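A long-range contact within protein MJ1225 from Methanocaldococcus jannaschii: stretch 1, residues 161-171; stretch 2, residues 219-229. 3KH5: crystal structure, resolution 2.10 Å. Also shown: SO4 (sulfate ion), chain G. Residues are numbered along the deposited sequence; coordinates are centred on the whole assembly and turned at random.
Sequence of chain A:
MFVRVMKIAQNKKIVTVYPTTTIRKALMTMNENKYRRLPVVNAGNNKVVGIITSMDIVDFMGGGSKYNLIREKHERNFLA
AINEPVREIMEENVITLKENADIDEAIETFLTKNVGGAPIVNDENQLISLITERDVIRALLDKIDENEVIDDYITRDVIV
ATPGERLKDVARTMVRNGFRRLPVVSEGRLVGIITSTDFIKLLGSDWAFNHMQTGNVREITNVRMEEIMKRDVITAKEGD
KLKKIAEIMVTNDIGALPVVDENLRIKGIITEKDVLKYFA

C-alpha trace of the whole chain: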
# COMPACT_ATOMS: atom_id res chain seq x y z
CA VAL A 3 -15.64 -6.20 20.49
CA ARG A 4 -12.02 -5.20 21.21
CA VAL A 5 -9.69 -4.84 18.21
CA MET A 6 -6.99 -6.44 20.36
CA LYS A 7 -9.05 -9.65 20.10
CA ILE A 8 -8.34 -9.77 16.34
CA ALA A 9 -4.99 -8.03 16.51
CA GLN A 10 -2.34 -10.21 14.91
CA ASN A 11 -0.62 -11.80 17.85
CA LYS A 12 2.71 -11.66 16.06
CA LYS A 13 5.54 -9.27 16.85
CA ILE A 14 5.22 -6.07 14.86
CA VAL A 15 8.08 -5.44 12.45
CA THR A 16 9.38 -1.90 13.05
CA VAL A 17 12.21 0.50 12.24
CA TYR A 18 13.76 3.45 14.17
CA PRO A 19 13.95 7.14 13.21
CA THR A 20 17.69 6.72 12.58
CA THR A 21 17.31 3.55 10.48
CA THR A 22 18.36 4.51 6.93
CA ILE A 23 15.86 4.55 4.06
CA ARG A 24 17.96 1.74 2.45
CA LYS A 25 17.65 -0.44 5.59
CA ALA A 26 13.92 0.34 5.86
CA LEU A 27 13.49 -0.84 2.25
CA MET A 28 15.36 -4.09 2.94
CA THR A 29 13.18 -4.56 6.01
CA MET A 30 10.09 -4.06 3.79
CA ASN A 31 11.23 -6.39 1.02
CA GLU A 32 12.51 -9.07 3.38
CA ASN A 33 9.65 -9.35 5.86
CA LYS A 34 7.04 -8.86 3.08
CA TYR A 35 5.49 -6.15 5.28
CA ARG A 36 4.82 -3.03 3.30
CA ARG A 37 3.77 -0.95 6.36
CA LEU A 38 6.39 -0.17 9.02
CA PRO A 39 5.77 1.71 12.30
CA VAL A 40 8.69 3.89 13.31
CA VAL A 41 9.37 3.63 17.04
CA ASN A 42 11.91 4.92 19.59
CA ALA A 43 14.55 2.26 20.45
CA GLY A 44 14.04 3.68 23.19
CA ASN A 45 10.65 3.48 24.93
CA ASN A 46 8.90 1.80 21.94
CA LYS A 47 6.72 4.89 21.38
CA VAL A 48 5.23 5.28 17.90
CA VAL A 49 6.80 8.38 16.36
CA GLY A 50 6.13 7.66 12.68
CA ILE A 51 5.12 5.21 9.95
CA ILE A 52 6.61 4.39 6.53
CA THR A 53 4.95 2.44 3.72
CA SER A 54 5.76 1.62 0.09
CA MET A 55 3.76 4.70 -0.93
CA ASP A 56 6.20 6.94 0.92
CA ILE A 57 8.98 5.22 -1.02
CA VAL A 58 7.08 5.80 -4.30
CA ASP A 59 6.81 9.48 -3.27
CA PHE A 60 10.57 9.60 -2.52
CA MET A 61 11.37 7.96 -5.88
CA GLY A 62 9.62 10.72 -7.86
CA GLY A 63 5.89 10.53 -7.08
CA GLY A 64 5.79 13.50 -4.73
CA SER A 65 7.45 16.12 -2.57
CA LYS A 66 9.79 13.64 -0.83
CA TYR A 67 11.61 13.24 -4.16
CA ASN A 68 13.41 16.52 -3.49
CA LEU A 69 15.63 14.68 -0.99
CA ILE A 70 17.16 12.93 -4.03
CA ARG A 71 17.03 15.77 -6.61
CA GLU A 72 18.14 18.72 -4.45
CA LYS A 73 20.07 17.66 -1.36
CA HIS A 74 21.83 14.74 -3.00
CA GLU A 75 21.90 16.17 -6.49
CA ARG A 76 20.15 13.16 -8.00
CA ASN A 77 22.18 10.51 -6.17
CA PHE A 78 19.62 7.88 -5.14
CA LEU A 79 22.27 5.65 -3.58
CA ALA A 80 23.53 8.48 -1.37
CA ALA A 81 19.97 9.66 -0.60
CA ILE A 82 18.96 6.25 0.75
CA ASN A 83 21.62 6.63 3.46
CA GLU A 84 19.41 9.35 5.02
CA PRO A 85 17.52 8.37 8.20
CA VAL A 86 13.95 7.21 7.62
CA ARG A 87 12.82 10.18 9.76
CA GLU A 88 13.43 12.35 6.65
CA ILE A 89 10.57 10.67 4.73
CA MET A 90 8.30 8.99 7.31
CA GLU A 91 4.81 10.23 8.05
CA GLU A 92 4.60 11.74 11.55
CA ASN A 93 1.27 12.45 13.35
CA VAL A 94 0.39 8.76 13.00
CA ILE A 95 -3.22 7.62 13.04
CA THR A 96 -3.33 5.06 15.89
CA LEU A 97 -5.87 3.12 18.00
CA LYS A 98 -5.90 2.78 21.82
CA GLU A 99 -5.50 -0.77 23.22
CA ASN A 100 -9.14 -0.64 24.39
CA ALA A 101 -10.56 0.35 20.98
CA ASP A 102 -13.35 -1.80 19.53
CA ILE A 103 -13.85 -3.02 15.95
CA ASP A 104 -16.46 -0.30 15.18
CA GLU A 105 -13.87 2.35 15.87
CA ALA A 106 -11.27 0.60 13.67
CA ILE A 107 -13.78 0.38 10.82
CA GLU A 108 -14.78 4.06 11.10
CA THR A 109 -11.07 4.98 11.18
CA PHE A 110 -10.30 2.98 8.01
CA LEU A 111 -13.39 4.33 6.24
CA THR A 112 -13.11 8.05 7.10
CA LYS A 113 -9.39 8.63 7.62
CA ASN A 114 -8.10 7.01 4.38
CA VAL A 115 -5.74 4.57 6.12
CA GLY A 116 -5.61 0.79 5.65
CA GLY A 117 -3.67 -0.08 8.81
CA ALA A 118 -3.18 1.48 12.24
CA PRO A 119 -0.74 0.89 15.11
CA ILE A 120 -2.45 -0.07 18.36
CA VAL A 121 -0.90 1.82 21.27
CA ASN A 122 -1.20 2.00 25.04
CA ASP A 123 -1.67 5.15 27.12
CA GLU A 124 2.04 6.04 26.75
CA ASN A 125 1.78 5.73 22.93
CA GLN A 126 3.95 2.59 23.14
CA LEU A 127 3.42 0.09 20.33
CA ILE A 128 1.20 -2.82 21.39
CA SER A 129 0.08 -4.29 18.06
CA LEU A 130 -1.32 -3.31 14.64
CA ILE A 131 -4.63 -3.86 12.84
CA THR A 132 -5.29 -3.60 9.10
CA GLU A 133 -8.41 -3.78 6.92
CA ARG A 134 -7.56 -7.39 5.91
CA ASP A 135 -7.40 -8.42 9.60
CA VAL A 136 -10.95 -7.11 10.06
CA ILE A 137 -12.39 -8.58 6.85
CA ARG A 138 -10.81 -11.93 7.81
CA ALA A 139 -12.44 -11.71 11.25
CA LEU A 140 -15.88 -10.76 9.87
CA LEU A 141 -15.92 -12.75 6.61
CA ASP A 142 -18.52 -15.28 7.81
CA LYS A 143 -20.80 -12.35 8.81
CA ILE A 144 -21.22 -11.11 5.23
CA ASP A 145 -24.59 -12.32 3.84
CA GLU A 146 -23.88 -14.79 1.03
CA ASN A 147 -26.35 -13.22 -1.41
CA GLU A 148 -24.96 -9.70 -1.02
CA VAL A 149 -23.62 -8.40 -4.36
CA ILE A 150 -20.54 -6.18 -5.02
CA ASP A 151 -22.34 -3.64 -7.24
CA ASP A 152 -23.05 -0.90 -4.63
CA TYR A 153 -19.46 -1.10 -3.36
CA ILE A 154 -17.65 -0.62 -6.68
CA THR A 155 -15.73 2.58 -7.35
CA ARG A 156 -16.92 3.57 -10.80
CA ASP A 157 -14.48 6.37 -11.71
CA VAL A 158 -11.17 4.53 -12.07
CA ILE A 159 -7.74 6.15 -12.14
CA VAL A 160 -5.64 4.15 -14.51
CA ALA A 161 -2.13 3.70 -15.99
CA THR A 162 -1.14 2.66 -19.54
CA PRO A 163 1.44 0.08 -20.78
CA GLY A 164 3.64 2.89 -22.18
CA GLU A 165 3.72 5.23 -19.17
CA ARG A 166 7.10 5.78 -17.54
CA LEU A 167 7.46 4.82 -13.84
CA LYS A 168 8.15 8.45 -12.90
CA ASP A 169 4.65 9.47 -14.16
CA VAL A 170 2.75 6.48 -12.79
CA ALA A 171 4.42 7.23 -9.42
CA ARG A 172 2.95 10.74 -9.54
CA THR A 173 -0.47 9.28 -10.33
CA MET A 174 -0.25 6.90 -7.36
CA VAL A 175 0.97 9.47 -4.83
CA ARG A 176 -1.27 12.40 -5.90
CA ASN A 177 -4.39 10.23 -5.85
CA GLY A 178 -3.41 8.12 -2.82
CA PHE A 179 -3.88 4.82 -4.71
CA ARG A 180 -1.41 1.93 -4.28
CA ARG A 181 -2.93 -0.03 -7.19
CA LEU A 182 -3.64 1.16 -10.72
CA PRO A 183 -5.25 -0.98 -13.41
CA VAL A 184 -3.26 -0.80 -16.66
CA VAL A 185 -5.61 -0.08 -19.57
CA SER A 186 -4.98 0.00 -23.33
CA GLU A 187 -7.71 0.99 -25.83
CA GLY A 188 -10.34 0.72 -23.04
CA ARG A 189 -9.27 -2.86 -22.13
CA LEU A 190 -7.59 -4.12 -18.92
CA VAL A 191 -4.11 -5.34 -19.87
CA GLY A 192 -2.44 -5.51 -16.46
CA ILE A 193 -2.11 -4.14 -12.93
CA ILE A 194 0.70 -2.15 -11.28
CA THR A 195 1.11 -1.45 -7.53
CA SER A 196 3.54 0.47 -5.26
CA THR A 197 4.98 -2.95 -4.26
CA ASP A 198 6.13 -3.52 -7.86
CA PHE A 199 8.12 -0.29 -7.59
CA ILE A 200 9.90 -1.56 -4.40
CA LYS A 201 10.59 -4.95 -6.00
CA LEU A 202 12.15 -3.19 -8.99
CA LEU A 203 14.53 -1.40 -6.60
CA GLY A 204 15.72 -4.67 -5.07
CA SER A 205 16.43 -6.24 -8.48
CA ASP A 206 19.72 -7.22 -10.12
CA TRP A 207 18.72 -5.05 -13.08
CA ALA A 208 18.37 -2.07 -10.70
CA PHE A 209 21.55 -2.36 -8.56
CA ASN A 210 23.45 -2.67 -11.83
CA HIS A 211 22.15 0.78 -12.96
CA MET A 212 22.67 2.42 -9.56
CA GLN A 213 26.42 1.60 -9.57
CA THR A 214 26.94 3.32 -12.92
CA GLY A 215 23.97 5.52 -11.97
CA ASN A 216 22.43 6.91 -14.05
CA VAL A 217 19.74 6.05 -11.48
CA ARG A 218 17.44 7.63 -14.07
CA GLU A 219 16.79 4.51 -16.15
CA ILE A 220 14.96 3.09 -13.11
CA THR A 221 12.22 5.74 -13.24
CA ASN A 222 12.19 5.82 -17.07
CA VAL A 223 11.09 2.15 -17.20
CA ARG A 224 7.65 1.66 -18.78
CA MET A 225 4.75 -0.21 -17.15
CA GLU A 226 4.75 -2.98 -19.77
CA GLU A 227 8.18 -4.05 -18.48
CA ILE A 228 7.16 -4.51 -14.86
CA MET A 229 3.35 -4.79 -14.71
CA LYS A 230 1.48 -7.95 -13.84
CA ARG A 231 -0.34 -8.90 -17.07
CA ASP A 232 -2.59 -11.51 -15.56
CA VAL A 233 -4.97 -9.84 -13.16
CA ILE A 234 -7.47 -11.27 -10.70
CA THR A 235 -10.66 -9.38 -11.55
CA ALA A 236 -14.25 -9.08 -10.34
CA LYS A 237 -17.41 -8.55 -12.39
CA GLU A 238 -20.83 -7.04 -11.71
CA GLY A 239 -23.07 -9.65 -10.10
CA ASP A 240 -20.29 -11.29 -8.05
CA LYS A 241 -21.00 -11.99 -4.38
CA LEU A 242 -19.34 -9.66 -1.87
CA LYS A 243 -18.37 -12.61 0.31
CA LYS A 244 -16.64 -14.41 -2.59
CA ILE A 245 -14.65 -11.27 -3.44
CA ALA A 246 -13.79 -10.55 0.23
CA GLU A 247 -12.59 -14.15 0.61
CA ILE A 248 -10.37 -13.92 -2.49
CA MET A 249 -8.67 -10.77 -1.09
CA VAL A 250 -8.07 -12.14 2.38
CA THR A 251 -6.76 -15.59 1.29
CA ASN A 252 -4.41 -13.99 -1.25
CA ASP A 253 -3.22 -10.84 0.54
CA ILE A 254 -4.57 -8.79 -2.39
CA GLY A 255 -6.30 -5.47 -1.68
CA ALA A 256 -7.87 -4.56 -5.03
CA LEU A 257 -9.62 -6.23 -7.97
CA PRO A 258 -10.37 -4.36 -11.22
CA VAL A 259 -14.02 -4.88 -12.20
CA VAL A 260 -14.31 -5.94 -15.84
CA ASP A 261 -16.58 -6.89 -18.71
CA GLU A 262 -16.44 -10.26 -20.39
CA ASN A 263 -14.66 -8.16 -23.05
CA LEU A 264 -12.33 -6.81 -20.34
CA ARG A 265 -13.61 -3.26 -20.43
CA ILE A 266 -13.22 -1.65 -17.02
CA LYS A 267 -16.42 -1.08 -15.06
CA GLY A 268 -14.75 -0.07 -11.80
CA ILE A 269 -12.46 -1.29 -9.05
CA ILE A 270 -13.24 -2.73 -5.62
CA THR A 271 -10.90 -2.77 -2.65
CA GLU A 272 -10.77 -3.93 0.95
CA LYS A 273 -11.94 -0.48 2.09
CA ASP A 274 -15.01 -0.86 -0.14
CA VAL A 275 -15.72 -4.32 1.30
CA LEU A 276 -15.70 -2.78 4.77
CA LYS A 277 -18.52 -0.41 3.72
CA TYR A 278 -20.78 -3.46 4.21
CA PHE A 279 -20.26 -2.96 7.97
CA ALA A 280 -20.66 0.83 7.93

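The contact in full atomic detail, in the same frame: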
# COMPACT_ATOMS: atom_id res chain seq x y z
N ALA A 161 -3.41 3.49 -15.32
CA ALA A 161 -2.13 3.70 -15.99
C ALA A 161 -2.21 3.08 -17.38
O ALA A 161 -3.18 2.39 -17.69
CB ALA A 161 -1.00 3.07 -15.18
N THR A 162 -1.22 3.34 -18.24
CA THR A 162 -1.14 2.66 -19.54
C THR A 162 0.19 1.91 -19.71
O THR A 162 1.16 2.22 -19.01
CB THR A 162 -1.41 3.61 -20.74
OG1 THR A 162 -0.37 4.58 -20.85
CG2 THR A 162 -2.77 4.30 -20.63
N PRO A 163 0.23 0.92 -20.62
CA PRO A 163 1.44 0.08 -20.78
C PRO A 163 2.71 0.89 -21.10
O PRO A 163 3.82 0.47 -20.74
CB PRO A 163 1.09 -0.84 -21.95
CG PRO A 163 -0.41 -0.83 -22.03
CD PRO A 163 -0.85 0.52 -21.55
N GLY A 164 2.53 2.04 -21.73
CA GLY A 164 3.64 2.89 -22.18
C GLY A 164 4.09 3.98 -21.22
O GLY A 164 5.13 4.60 -21.46
N GLU A 165 3.34 4.22 -20.15
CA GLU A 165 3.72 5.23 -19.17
C GLU A 165 5.03 4.90 -18.48
O GLU A 165 5.28 3.74 -18.14
CB GLU A 165 2.63 5.40 -18.12
CG GLU A 165 1.55 6.36 -18.52
CD GLU A 165 0.57 6.57 -17.40
OE1 GLU A 165 -0.36 5.75 -17.26
OE2 GLU A 165 0.72 7.55 -16.65
N ARG A 166 5.86 5.92 -18.28
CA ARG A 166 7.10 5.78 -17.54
C ARG A 166 6.79 5.70 -16.03
O ARG A 166 5.79 6.26 -15.57
CB ARG A 166 8.05 6.95 -17.86
CG ARG A 166 8.43 7.13 -19.37
CD ARG A 166 9.15 8.48 -19.61
NE ARG A 166 9.68 8.69 -20.97
CZ ARG A 166 9.14 9.50 -21.89
NH1 ARG A 166 8.04 10.19 -21.62
NH2 ARG A 166 9.70 9.61 -23.09
N LEU A 167 7.63 4.99 -15.29
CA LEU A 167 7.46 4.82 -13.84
C LEU A 167 7.36 6.15 -13.10
O LEU A 167 6.55 6.29 -12.17
CB LEU A 167 8.61 3.98 -13.26
CG LEU A 167 8.60 3.57 -11.77
CD1 LEU A 167 9.42 2.32 -11.55
CD2 LEU A 167 9.09 4.70 -10.86
N LYS A 168 8.17 7.13 -13.51
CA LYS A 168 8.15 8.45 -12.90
C LYS A 168 6.76 9.11 -12.93
O LYS A 168 6.39 9.82 -11.99
CB LYS A 168 9.22 9.35 -13.54
CG LYS A 168 8.88 9.88 -14.93
CD LYS A 168 10.13 10.20 -15.74
CE LYS A 168 9.87 11.32 -16.75
NZ LYS A 168 8.62 11.13 -17.57
N ASP A 169 5.98 8.86 -13.99
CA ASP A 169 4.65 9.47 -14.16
C ASP A 169 3.56 8.67 -13.46
O ASP A 169 2.64 9.25 -12.89
CB ASP A 169 4.30 9.67 -15.64
CG ASP A 169 5.26 10.60 -16.36
OD1 ASP A 169 5.59 11.68 -15.81
OD2 ASP A 169 5.69 10.27 -17.48
N VAL A 170 3.65 7.35 -13.54
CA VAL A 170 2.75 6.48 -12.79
C VAL A 170 2.90 6.72 -11.28
O VAL A 170 1.91 6.73 -10.55
CB VAL A 170 2.97 4.99 -13.13
CG1 VAL A 170 2.14 4.08 -12.22
CG2 VAL A 170 2.61 4.74 -14.58
N ALA A 171 4.14 6.93 -10.83
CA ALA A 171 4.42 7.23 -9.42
C ALA A 171 3.69 8.49 -8.93
O ALA A 171 3.17 8.53 -7.81
CB ALA A 171 5.92 7.37 -9.19
N GLU A 219 17.43 5.54 -15.34
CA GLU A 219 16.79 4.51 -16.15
C GLU A 219 15.80 3.68 -15.33
O GLU A 219 14.92 3.04 -15.89
CB GLU A 219 17.82 3.64 -16.88
CG GLU A 219 17.44 3.30 -18.34
CD GLU A 219 17.33 4.53 -19.25
OE1 GLU A 219 18.32 5.28 -19.37
OE2 GLU A 219 16.24 4.74 -19.84
N ILE A 220 15.94 3.72 -14.00
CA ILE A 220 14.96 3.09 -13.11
C ILE A 220 13.58 3.74 -13.27
O ILE A 220 12.60 3.04 -13.54
CB ILE A 220 15.40 3.11 -11.62
CG1 ILE A 220 16.71 2.34 -11.44
CG2 ILE A 220 14.30 2.52 -10.72
CD1 ILE A 220 17.37 2.52 -10.07
N THR A 221 13.51 5.06 -13.14
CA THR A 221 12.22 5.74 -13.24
C THR A 221 11.74 5.97 -14.68
O THR A 221 10.59 6.36 -14.89
CB THR A 221 12.16 7.07 -12.45
OG1 THR A 221 13.19 7.96 -12.92
CG2 THR A 221 12.33 6.81 -10.95
N ASN A 222 12.60 5.73 -15.66
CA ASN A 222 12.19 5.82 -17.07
C ASN A 222 11.54 4.54 -17.61
O ASN A 222 10.93 4.56 -18.68
CB ASN A 222 13.36 6.28 -17.96
CG ASN A 222 13.62 7.78 -17.87
OD1 ASN A 222 12.69 8.58 -17.81
ND2 ASN A 222 14.89 8.15 -17.89
N VAL A 223 11.67 3.45 -16.85
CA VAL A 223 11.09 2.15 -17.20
C VAL A 223 9.59 2.28 -17.43
O VAL A 223 8.92 3.01 -16.70
CB VAL A 223 11.34 1.10 -16.08
CG1 VAL A 223 10.68 -0.24 -16.41
CG2 VAL A 223 12.82 0.89 -15.89
N ARG A 224 9.07 1.60 -18.45
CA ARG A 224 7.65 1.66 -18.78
C ARG A 224 6.89 0.51 -18.14
O ARG A 224 7.45 -0.56 -17.90
CB ARG A 224 7.44 1.68 -20.30
CG ARG A 224 8.15 2.84 -20.98
CD ARG A 224 7.87 2.92 -22.46
NE ARG A 224 8.60 4.03 -23.07
CZ ARG A 224 8.07 5.22 -23.37
NH1 ARG A 224 6.78 5.47 -23.15
NH2 ARG A 224 8.83 6.16 -23.91
N MET A 225 5.61 0.75 -17.86
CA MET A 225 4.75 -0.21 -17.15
C MET A 225 4.74 -1.62 -17.74
O MET A 225 4.76 -2.60 -17.00
CB MET A 225 3.31 0.31 -17.04
CG MET A 225 3.16 1.54 -16.14
SD MET A 225 3.89 1.35 -14.50
CE MET A 225 5.59 1.86 -14.79
N GLU A 226 4.74 -1.70 -19.07
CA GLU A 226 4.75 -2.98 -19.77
C GLU A 226 5.90 -3.89 -19.30
O GLU A 226 5.77 -5.11 -19.31
CB GLU A 226 4.84 -2.78 -21.28
CG GLU A 226 6.15 -2.17 -21.76
CD GLU A 226 6.13 -1.76 -23.21
OE1 GLU A 226 7.15 -1.20 -23.67
OE2 GLU A 226 5.12 -1.99 -23.90
N GLU A 227 7.01 -3.28 -18.88
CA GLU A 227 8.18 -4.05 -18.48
C GLU A 227 8.01 -4.71 -17.13
O GLU A 227 8.59 -5.78 -16.88
CB GLU A 227 9.42 -3.15 -18.45
CG GLU A 227 9.80 -2.57 -19.81
CD GLU A 227 10.05 -3.64 -20.85
OE1 GLU A 227 9.72 -3.40 -22.04
OE2 GLU A 227 10.57 -4.73 -20.50
N ILE A 228 7.22 -4.09 -16.26
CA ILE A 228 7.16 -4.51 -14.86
C ILE A 228 5.76 -4.85 -14.34
O ILE A 228 5.63 -5.45 -13.27
CB ILE A 228 7.86 -3.49 -13.91
CG1 ILE A 228 7.23 -2.09 -14.03
CG2 ILE A 228 9.37 -3.45 -14.17
CD1 ILE A 228 7.52 -1.18 -12.84
N MET A 229 4.73 -4.49 -15.10
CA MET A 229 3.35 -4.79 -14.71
C MET A 229 3.06 -6.28 -14.66
O MET A 229 3.74 -7.10 -15.29
CB MET A 229 2.34 -4.08 -15.62
CG MET A 229 2.18 -4.70 -17.00
SD MET A 229 1.04 -3.72 -17.99
CE MET A 229 0.98 -4.68 -19.50
S SO4 G . 0.50 3.14 -24.42
O1 SO4 G . -0.28 4.26 -23.90
O2 SO4 G . 1.50 3.62 -25.36
O3 SO4 G . 1.17 2.45 -23.32
O4 SO4 G . -0.38 2.19 -25.09
O HOH W 1 11.20 6.17 -21.12

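The backbones of the two stretches run past each other at close quarters, with a single beta bridge pairing R166 and R224 at a CA-CA separation of 4.3 Å. Two hydrogen bonds frame that bridge: M225 N donates to E165 O at 3.0 Å (N-H...O angle 149°), and L167 N donates to V223 O at 2.8 Å (142°). Between them the chains are near enough for CA-H...O contacts, R224 CA to E165 O at 3.2 Å and R166 CA to V223 O at 3.4 Å. Further backbone bonds extend the pairing beyond the bridge: E226 N reaches P163 O at 2.9 Å (152°), and K168 N reaches T221 O at 2.9 Å (150°). Distance alone does not identify these bonds. M225 N lies 3.4 Å from P163 O, and L167 N lies 3.3 Å from T221 O, but the angles are poor and neither pair qualifies.

The main bump is L167, whose CA-to-CB bond points toward stretch 2. Its side chain sits as a knob in a hollow formed by I220, T221, M225 and I228. The walls can be located by contact: L167 CD2 meets T221 CG2 at 3.9 Å, L167 CD1 meets I228 CD1 at 4.2 Å, and L167 CB meets M225 CE at 4.0 Å. L167 CD1 also lies 3.8 Å from the carbonyl I220 O, so backbone contributes to the lining as well.

M225 answers from the other side, its CA-to-CB bond directed toward stretch 1. With chi1 and chi2 both m and chi3 at 87°, the side chain folds so that its CE comes within 3.6 Å of L167 CA. Farther back along the same chain, M225 CG packs 3.6 Å from V170 CG2. L167 and M225 are both buried, and their apolar surfaces fit together without a polar group needing to be satisfied at these contacts.

Toward solvent the chemistry becomes polar. R224 NH1 donates to G164 O at 2.5 Å (138°), a short bond in which the carbonyl lies at the guanidinium edge, near its plane. R166 CG covers one face of that same guanidinium. R166 NH2 and R224 NH2 approach to 3.7 Å, a proximity of like charges rather than a favourable pairing. A water links the stretches nearby, accepting from R166 NE at 2.9 Å and donating to N222 O at 2.9 Å. In all, the contact buries 744 Å², counting both sides.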